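Glycosyltransferase (Streptomyces halstedii, PDB 3WAD) belongs to the GT-B glycosyltransferases, built from two Rossmann-like domains, each with a parallel beta sheet flanked by helices. Local coordinates at residues Pro124-Trp129 against Pro146-Leu151. Sequence-based numbering, arbitrary orientation.
Sequences PDLVIW and PHVRML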
# COMPACT_ATOMS: atom_id res chain seq x y z
N PRO B 124 -4.72 -14.55 -15.05
CA PRO B 124 -4.23 -14.64 -13.69
C PRO B 124 -4.01 -16.06 -13.14
O PRO B 124 -4.73 -16.93 -13.51
CB PRO B 124 -5.36 -13.97 -12.90
CG PRO B 124 -6.51 -14.28 -13.59
CD PRO B 124 -6.13 -14.17 -15.07
N ASP B 125 -3.10 -16.29 -12.21
CA ASP B 125 -2.99 -17.61 -11.59
C ASP B 125 -3.89 -17.85 -10.38
O ASP B 125 -4.02 -19.02 -9.92
CB ASP B 125 -1.56 -17.82 -11.12
CG ASP B 125 -0.57 -17.67 -12.30
OD1 ASP B 125 -0.66 -18.51 -13.24
OD2 ASP B 125 0.16 -16.63 -12.37
N LEU B 126 -4.41 -16.74 -9.82
CA LEU B 126 -5.35 -16.77 -8.63
C LEU B 126 -6.35 -15.58 -8.81
O LEU B 126 -5.91 -14.46 -9.20
CB LEU B 126 -4.51 -16.69 -7.36
CG LEU B 126 -5.21 -16.83 -5.97
CD1 LEU B 126 -5.79 -18.26 -5.83
CD2 LEU B 126 -4.27 -16.50 -4.90
N VAL B 127 -7.68 -15.84 -8.75
CA VAL B 127 -8.67 -14.76 -8.54
C VAL B 127 -9.09 -14.70 -7.05
O VAL B 127 -9.39 -15.78 -6.41
CB VAL B 127 -9.83 -14.83 -9.53
CG1 VAL B 127 -10.98 -13.71 -9.25
CG2 VAL B 127 -9.26 -14.74 -11.01
N ILE B 128 -9.04 -13.50 -6.45
CA ILE B 128 -9.53 -13.27 -5.03
C ILE B 128 -10.69 -12.28 -5.14
O ILE B 128 -10.50 -11.16 -5.61
CB ILE B 128 -8.49 -12.71 -4.08
CG1 ILE B 128 -7.21 -13.63 -4.05
CG2 ILE B 128 -9.09 -12.49 -2.63
CD1 ILE B 128 -6.10 -13.08 -3.27
N TRP B 129 -11.89 -12.73 -4.81
CA TRP B 129 -13.05 -11.85 -5.00
C TRP B 129 -13.69 -11.55 -3.65
O TRP B 129 -14.02 -12.46 -2.88
CB TRP B 129 -14.08 -12.41 -5.92
CG TRP B 129 -14.49 -13.90 -5.74
CD1 TRP B 129 -13.70 -15.07 -5.99
CD2 TRP B 129 -15.78 -14.38 -5.30
NE1 TRP B 129 -14.49 -16.20 -5.79
CE2 TRP B 129 -15.74 -15.81 -5.35
CE3 TRP B 129 -17.00 -13.73 -5.00
CZ2 TRP B 129 -16.87 -16.60 -5.05
CZ3 TRP B 129 -18.10 -14.51 -4.70
CH2 TRP B 129 -18.03 -15.95 -4.73
N PRO B 146 -8.14 -21.16 -9.97
CA PRO B 146 -8.71 -21.39 -8.70
C PRO B 146 -9.07 -19.93 -8.15
O PRO B 146 -8.38 -18.91 -8.50
CB PRO B 146 -7.55 -21.95 -7.94
CG PRO B 146 -6.28 -21.31 -8.67
CD PRO B 146 -6.66 -21.34 -9.99
N HIS B 147 -10.16 -19.80 -7.39
CA HIS B 147 -10.57 -18.45 -6.87
C HIS B 147 -10.92 -18.54 -5.40
O HIS B 147 -11.56 -19.51 -4.95
CB HIS B 147 -11.66 -17.84 -7.74
CG HIS B 147 -12.76 -18.79 -8.05
ND1 HIS B 147 -13.89 -18.90 -7.26
CD2 HIS B 147 -12.89 -19.73 -9.02
CE1 HIS B 147 -14.67 -19.84 -7.74
NE2 HIS B 147 -14.11 -20.33 -8.83
N VAL B 148 -10.49 -17.54 -4.65
CA VAL B 148 -10.72 -17.50 -3.23
C VAL B 148 -11.79 -16.43 -2.93
O VAL B 148 -11.60 -15.21 -3.32
CB VAL B 148 -9.45 -17.15 -2.53
CG1 VAL B 148 -9.72 -16.96 -1.00
CG2 VAL B 148 -8.42 -18.21 -2.76
N ARG B 149 -12.89 -16.86 -2.29
CA ARG B 149 -13.95 -15.94 -1.89
C ARG B 149 -13.51 -15.26 -0.57
O ARG B 149 -13.32 -15.93 0.45
CB ARG B 149 -15.33 -16.65 -1.84
CG ARG B 149 -16.52 -15.73 -1.40
CD ARG B 149 -17.81 -16.49 -1.39
NE ARG B 149 -17.72 -17.55 -0.38
CZ ARG B 149 -18.44 -17.61 0.74
NH1 ARG B 149 -19.38 -16.67 1.00
NH2 ARG B 149 -18.20 -18.59 1.60
N MET B 150 -13.34 -13.93 -0.62
CA MET B 150 -12.87 -13.21 0.53
C MET B 150 -14.02 -12.60 1.37
O MET B 150 -14.75 -11.73 0.89
CB MET B 150 -11.82 -12.15 0.19
CG MET B 150 -11.34 -11.43 1.48
SD MET B 150 -9.82 -10.53 1.08
CE MET B 150 -9.28 -10.21 2.72
N LEU B 151 -14.15 -13.06 2.62
CA LEU B 151 -15.21 -12.51 3.50
C LEU B 151 -14.83 -11.14 3.99
O LEU B 151 -13.65 -10.72 3.98
CB LEU B 151 -15.44 -13.43 4.71
CG LEU B 151 -15.87 -14.88 4.35
CD1 LEU B 151 -16.10 -15.77 5.59
CD2 LEU B 151 -17.14 -14.95 3.51
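The indole of Trp129 reaches across to the neighbouring strand and lies against the aliphatic part of Arg149, whose CG sits 3.7 Å from the centroid of the six-membered ring and almost straight above its face. Because CG of Trp129 stands between its own backbone N and carbonyl carbon (chi1 45°), the ring swings over 147-150 and its NE1 donates a hydrogen bond to ND1 of His147 at 3.1 Å. The bond is somewhat bent, and each atom is tilted out of the other's ring plane; the two rings meet rim to rim. NE2 of His147 is hydrogen-bonded to Glu141, so both ring nitrogens have partners, which should hold the imidazole's orientation, while Arg149 bends at chi3 beyond the indole and carries its guanidinium to Asp155, Thr201 and Thr205.

This face, with Val127 CB 4.0 Å from His147 CB, is the tightly packed one. On the other face, the contacts between the strands are sparser: Leu126 CD1 touches Val148 CG2 at 4.0 Å, and Ile128 CG2 approaches Met150 CB at 3.9 Å. Helix 135-141 lies against the first face and helix 402-415 packs on Leu126 and Val148 of the second. The loosest end is at Asp125, partly exposed, which meets the other segment through its backbone O against the Pro146 ring, while its carboxylate OD2 is hydrogen-bonded to the backbone N of Arg2.

Between the faces, four backbone hydrogen bonds join the strands in parallel, from Val127 N to Pro146 O through to the bond of 2.8 Å from Met150 N to Trp129 O. With helix 135-141 connecting them, the strands form a beta-alpha-beta crossover in the seven-stranded parallel sheet of the N-terminal Rossmann-like domain, as expected of a GT-B fold.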